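Local coordinates for putative PAS/PAC sensor protein (Nakamurella multipartita DSM 44233, PDB 6HMJ) that senses blue light through a flavin-binding light-oxygen-voltage domain and mediates RNA binding and translational regulation, at residues 13-18 with 22-27; 47-52 with 59-64. One frame throughout, in Å; residues are numbered along the deposited sequence.

Contact 1: residues 13-18 with 22-27; sequences GSFVLD and ARFVGS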
loop_
_atom_site.group_PDB
_atom_site.type_symbol
_atom_site.label_atom_id
_atom_site.label_comp_id
_atom_site.label_asym_id
_atom_site.label_seq_id
_atom_site.Cartn_x
_atom_site.Cartn_y
_atom_site.Cartn_z
ATOM N N GLY A 13 19.441 13.283 -47.690
ATOM C CA GLY A 13 19.760 13.250 -49.100
ATOM C C GLY A 13 21.224 13.579 -49.304
ATOM O O GLY A 13 21.890 14.125 -48.423
ATOM N N SER A 14 21.717 13.235 -50.490
ATOM C CA SER A 14 23.134 13.348 -50.794
ATOM C C SER A 14 23.337 14.086 -52.108
ATOM O O SER A 14 22.433 14.180 -52.941
ATOM C CB SER A 14 23.792 11.962 -50.876
ATOM O OG SER A 14 23.138 11.148 -51.837
ATOM N N PHE A 15 24.547 14.615 -52.278
ATOM C CA PHE A 15 24.955 15.182 -53.554
ATOM C C PHE A 15 26.449 14.967 -53.737
ATOM O O PHE A 15 27.187 14.721 -52.778
ATOM C CB PHE A 15 24.615 16.679 -53.665
ATOM C CG PHE A 15 25.366 17.563 -52.696
ATOM C CD1 PHE A 15 26.717 17.832 -52.873
ATOM C CD2 PHE A 15 24.709 18.162 -51.633
ATOM C CE1 PHE A 15 27.400 18.650 -51.995
ATOM C CE2 PHE A 15 25.391 18.986 -50.754
ATOM C CZ PHE A 15 26.737 19.230 -50.937
ATOM N N VAL A 16 26.886 15.071 -54.988
ATOM C CA VAL A 16 28.299 15.033 -55.336
ATOM C C VAL A 16 28.589 16.243 -56.213
ATOM O O VAL A 16 27.829 16.539 -57.143
ATOM C CB VAL A 16 28.692 13.731 -56.056
ATOM C CG1 VAL A 16 30.196 13.691 -56.297
ATOM C CG2 VAL A 16 28.250 12.522 -55.247
ATOM N N LEU A 17 29.684 16.935 -55.922
ATOM C CA LEU A 17 30.028 18.179 -56.602
ATOM C C LEU A 17 31.427 18.026 -57.175
ATOM O O LEU A 17 32.399 17.904 -56.423
ATOM C CB LEU A 17 29.953 19.368 -55.644
ATOM C CG LEU A 17 30.242 20.742 -56.249
ATOM C CD1 LEU A 17 29.144 21.145 -57.222
ATOM C CD2 LEU A 17 30.397 21.777 -55.147
ATOM N N ASP A 18 31.527 18.034 -58.502
ATOM C CA ASP A 18 32.823 17.932 -59.160
ATOM C C ASP A 18 33.605 19.225 -58.979
ATOM O O ASP A 18 33.071 20.322 -59.168
ATOM C CB ASP A 18 32.640 17.615 -60.644
ATOM C CG ASP A 18 31.971 16.273 -60.872
ATOM O OD1 ASP A 18 31.750 15.542 -59.883
ATOM O OD2 ASP A 18 31.671 15.945 -62.039
ATOM N N ALA A 22 32.337 22.070 -61.250
ATOM C CA ALA A 22 31.228 22.448 -60.375
ATOM C C ALA A 22 29.938 21.734 -60.776
ATOM O O ALA A 22 28.835 22.212 -60.500
ATOM C CB ALA A 22 31.022 23.964 -60.369
ATOM N N ARG A 23 30.070 20.577 -61.425
ATOM C CA ARG A 23 28.909 19.752 -61.727
ATOM C C ARG A 23 28.324 19.190 -60.438
ATOM O O ARG A 23 29.039 18.587 -59.631
ATOM C CB ARG A 23 29.266 18.607 -62.674
ATOM C CG ARG A 23 28.114 17.616 -62.827
ATOM C CD ARG A 23 28.394 16.486 -63.794
ATOM N NE ARG A 23 27.371 15.451 -63.658
ATOM C CZ ARG A 23 27.149 14.480 -64.538
ATOM N NH1 ARG A 23 27.875 14.395 -65.646
ATOM N NH2 ARG A 23 26.190 13.593 -64.308
ATOM N N PHE A 24 27.024 19.386 -60.250
ATOM C CA PHE A 24 26.333 19.017 -59.022
ATOM C C PHE A 24 25.293 17.958 -59.356
ATOM O O PHE A 24 24.420 18.186 -60.201
ATOM C CB PHE A 24 25.677 20.242 -58.381
ATOM C CG PHE A 24 24.827 19.923 -57.188
ATOM C CD1 PHE A 24 25.326 20.070 -55.907
ATOM C CD2 PHE A 24 23.523 19.497 -57.347
ATOM C CE1 PHE A 24 24.541 19.785 -54.811
ATOM C CE2 PHE A 24 22.737 19.206 -56.257
ATOM C CZ PHE A 24 23.244 19.351 -54.986
ATOM N N VAL A 25 25.393 16.804 -58.701
ATOM C CA VAL A 25 24.470 15.691 -58.901
ATOM C C VAL A 25 23.777 15.432 -57.571
ATOM O O VAL A 25 24.397 14.926 -56.626
ATOM C CB VAL A 25 25.186 14.430 -59.399
ATOM C CG1 VAL A 25 24.173 13.367 -59.800
ATOM C CG2 VAL A 25 26.104 14.762 -60.564
ATOM N N GLY A 26 22.492 15.767 -57.498
ATOM C CA GLY A 26 21.697 15.548 -56.301
ATOM C C GLY A 26 20.797 14.334 -56.453
ATOM O O GLY A 26 20.218 14.103 -57.514
ATOM N N SER A 27 20.689 13.562 -55.374
ATOM C CA SER A 27 19.903 12.343 -55.393
ATOM C C SER A 27 18.411 12.661 -55.389
ATOM O O SER A 27 17.978 13.753 -55.005
ATOM C CB SER A 27 20.238 11.470 -54.185
ATOM O OG SER A 27 19.667 12.005 -53.002
HETATM O O HOH W 1 20.780 10.205 -51.006
#
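F15 and F24 form the dense half of this hairpin, their side chains crossing at about a right angle with ring centroids 4.9 Å apart and planes inclined by 36°. F15 turns its CG between its own backbone N and carbonyl carbon (chi1 65°), which swings the outer end of the ring away from strand 24-26 and into the core, where L30 and I110 also touch it. L17 completes this apolar face: its CD1 lies 3.8 Å from CB of F24, near the plane of that ring at its edge. G26, the partner of F15 across the sheet, adds no side chain beside the aromatic pair. Were F15 replaced by an alanine, F24 would probably lose the ring it crosses and a gap would open beside it, though P45 and V48 would still touch it. The other face is far looser. V16 and V25 point there, joined chiefly through their backbones, V16 N to V25 O at 3.0 Å and V25 N to V16 O at 2.9 Å. Towards the turn, D18 and R23 run side by side, yet D18 OD2 stays 4.6 Å from R23 NE. At the opposite end, water 1 links S14 OG (2.7 Å) and S27 OG (2.9 Å); the latter also N-caps the next helix through L30 N. The whole is an antiparallel beta hairpin at the border of the five-stranded sheet of a PAS fold.

Contact 2: residues 47-52 with 59-64; sequences VVLAHL and EWQAGL
L52 lays one methyl over the indole of W60, and the rest of the contact follows from how that flat ring is set. The CD2 atom of L52 sits 3.6 Å from the centroid of the five-membered ring of W60, only 24° off its normal, a CH-pi contact in which the leucine crosses the indole at about a right angle. W60 reaches this place by holding CG nearly anti to its backbone N (chi1 -159°), turning the ring towards residues 48-52. Two further side chains come from the same side of the indole as L52, obliquely, and meet its six-membered ring near the rim. V48 also stands about perpendicular to the tryptophan, its CG1 3.7 Å from CZ2 of W60, whereas L49 slants across and brings CD2 to 3.6 Å from CE3 of W60. Three branched apolar groups are thus spread along one indole. In PAS domains a run of helices links the second and third strands of the sheet and packs against it, and helices 45-50 and 54-70 belong to that section here. The sheet in turn fixes the ring: W60 NE1 is hydrogen-bonded to T92 OG1, which satisfies the buried nitrogen, and H78 meets W60 edge-to-face. On this strand side W60 also packs on V76 and on F15, from two different strands. At the margin, Q61 stretches beyond CG and crosses L49 at about a right angle, so that its amide OE1 rests 3.6 Å from CD1 of L49, a polar group lying against a methyl on an exposed flank.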
loop_
_atom_site.group_PDB
_atom_site.type_symbol
_atom_site.label_atom_id
_atom_site.label_comp_id
_atom_site.label_asym_id
_atom_site.label_seq_id
_atom_site.Cartn_x
_atom_site.Cartn_y
_atom_site.Cartn_z
ATOM N N VAL A 47 20.061 25.899 -55.388
ATOM C CA VAL A 47 18.770 25.414 -54.912
ATOM C C VAL A 47 18.862 24.982 -53.455
ATOM O O VAL A 47 17.962 25.262 -52.653
ATOM C CB VAL A 47 18.269 24.261 -55.804
ATOM C CG1 VAL A 47 17.005 23.649 -55.224
ATOM C CG2 VAL A 47 18.002 24.756 -57.215
ATOM N N VAL A 48 19.937 24.283 -53.091
ATOM C CA VAL A 48 20.136 23.891 -51.698
ATOM C C VAL A 48 20.142 25.117 -50.793
ATOM O O VAL A 48 19.384 25.195 -49.819
ATOM C CB VAL A 48 21.432 23.075 -51.547
ATOM C CG1 VAL A 48 21.761 22.861 -50.071
ATOM C CG2 VAL A 48 21.301 21.738 -52.255
ATOM N N LEU A 49 20.986 26.103 -51.110
ATOM C CA LEU A 49 21.088 27.285 -50.260
ATOM C C LEU A 49 19.755 28.010 -50.129
ATOM O O LEU A 49 19.501 28.656 -49.105
ATOM C CB LEU A 49 22.152 28.237 -50.803
ATOM C CG LEU A 49 23.584 27.703 -50.746
ATOM C CD1 LEU A 49 24.428 28.312 -51.857
ATOM C CD2 LEU A 49 24.210 27.950 -49.379
ATOM N N ALA A 50 18.897 27.923 -51.147
ATOM C CA ALA A 50 17.598 28.581 -51.084
ATOM C C ALA A 50 16.684 27.950 -50.040
ATOM O O ALA A 50 15.734 28.604 -49.593
ATOM C CB ALA A 50 16.923 28.554 -52.456
ATOM N N HIS A 51 16.940 26.701 -49.649
ATOM C CA HIS A 51 16.174 26.047 -48.595
ATOM C C HIS A 51 16.866 26.099 -47.238
ATOM O O HIS A 51 16.332 25.554 -46.267
ATOM C CB HIS A 51 15.894 24.588 -48.969
ATOM C CG HIS A 51 14.999 24.430 -50.158
ATOM N ND1 HIS A 51 15.479 24.144 -51.417
ATOM C CD2 HIS A 51 13.654 24.522 -50.278
ATOM C CE1 HIS A 51 14.466 24.064 -52.263
ATOM N NE2 HIS A 51 13.348 24.290 -51.597
ATOM N N LEU A 52 18.036 26.724 -47.150
ATOM C CA LEU A 52 18.658 27.014 -45.867
ATOM C C LEU A 52 18.245 28.405 -45.397
ATOM O O LEU A 52 17.798 29.248 -46.181
ATOM C CB LEU A 52 20.182 26.924 -45.944
ATOM C CG LEU A 52 20.825 25.534 -45.930
ATOM C CD1 LEU A 52 20.322 24.639 -47.046
ATOM C CD2 LEU A 52 22.338 25.677 -46.006
ATOM N N GLU A 59 28.016 30.182 -43.649
ATOM C CA GLU A 59 28.786 29.100 -43.041
ATOM C C GLU A 59 28.762 27.856 -43.918
ATOM O O GLU A 59 29.758 27.127 -44.005
ATOM C CB GLU A 59 28.235 28.769 -41.657
ATOM C CG GLU A 59 29.065 27.747 -40.891
ATOM C CD GLU A 59 28.378 27.265 -39.627
ATOM O OE1 GLU A 59 27.437 27.945 -39.167
ATOM O OE2 GLU A 59 28.769 26.200 -39.102
ATOM N N TRP A 60 27.628 27.598 -44.569
ATOM C CA TRP A 60 27.498 26.432 -45.436
ATOM C C TRP A 60 28.412 26.556 -46.650
ATOM O O TRP A 60 29.146 25.620 -46.990
ATOM C CB TRP A 60 26.035 26.280 -45.857
ATOM C CG TRP A 60 25.654 24.910 -46.317
ATOM C CD1 TRP A 60 25.148 23.905 -45.548
ATOM C CD2 TRP A 60 25.718 24.399 -47.654
ATOM N NE1 TRP A 60 24.903 22.795 -46.319
ATOM C CE2 TRP A 60 25.244 23.073 -47.616
ATOM C CE3 TRP A 60 26.134 24.932 -48.879
ATOM C CZ2 TRP A 60 25.177 22.271 -48.752
ATOM C CZ3 TRP A 60 26.067 24.134 -50.006
ATOM C CH2 TRP A 60 25.591 22.818 -49.934
ATOM N N GLN A 61 28.378 27.712 -47.315
ATOM C CA GLN A 61 29.273 27.961 -48.439
ATOM C C GLN A 61 30.730 27.769 -48.035
ATOM O O GLN A 61 31.500 27.106 -48.740
ATOM C CB GLN A 61 29.045 29.378 -48.966
ATOM C CG GLN A 61 27.965 29.484 -50.025
ATOM C CD GLN A 61 27.441 30.905 -50.207
ATOM O OE1 GLN A 61 26.379 31.105 -50.793
ATOM N NE2 GLN A 61 28.183 31.892 -49.709
ATOM N N ALA A 62 31.126 28.339 -46.894
ATOM C CA ALA A 62 32.509 28.220 -46.447
ATOM C C ALA A 62 32.886 26.764 -46.210
ATOM O O ALA A 62 33.972 26.324 -46.607
ATOM C CB ALA A 62 32.725 29.042 -45.176
ATOM N N GLY A 63 32.005 26.001 -45.557
ATOM C CA GLY A 63 32.285 24.592 -45.340
ATOM C C GLY A 63 32.463 23.832 -46.639
ATOM O O GLY A 63 33.311 22.942 -46.740
ATOM N N LEU A 64 31.665 24.171 -47.652
ATOM C CA LEU A 64 31.818 23.529 -48.953
ATOM C C LEU A 64 33.132 23.931 -49.613
ATOM O O LEU A 64 33.834 23.082 -50.175
ATOM C CB LEU A 64 30.633 23.879 -49.850
ATOM C CG LEU A 64 30.655 23.300 -51.264
ATOM C CD1 LEU A 64 31.049 21.831 -51.254
ATOM C CD2 LEU A 64 29.293 23.477 -51.917
#

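Both contacts lie in the N-terminal PAS region, their centres 13 Å apart, and follow one another along the chain: the hairpin closes before the helical pair begins. Contact 1 supplies two strands of the five-stranded sheet, and contact 2 supplies helices that pack against the same sheet. They meet directly, F15 CE2 lying 3.9 Å from W60 CZ2 and L17 CD2 lying 3.8 Å from L64 CD2, while F24 touches V48. The apolar face of the hairpin and the helices therefore share a single core. This core is distinct from the flavin pocket, which is formed by residues between 250 and 347, in the second PAS region of this elongated chain.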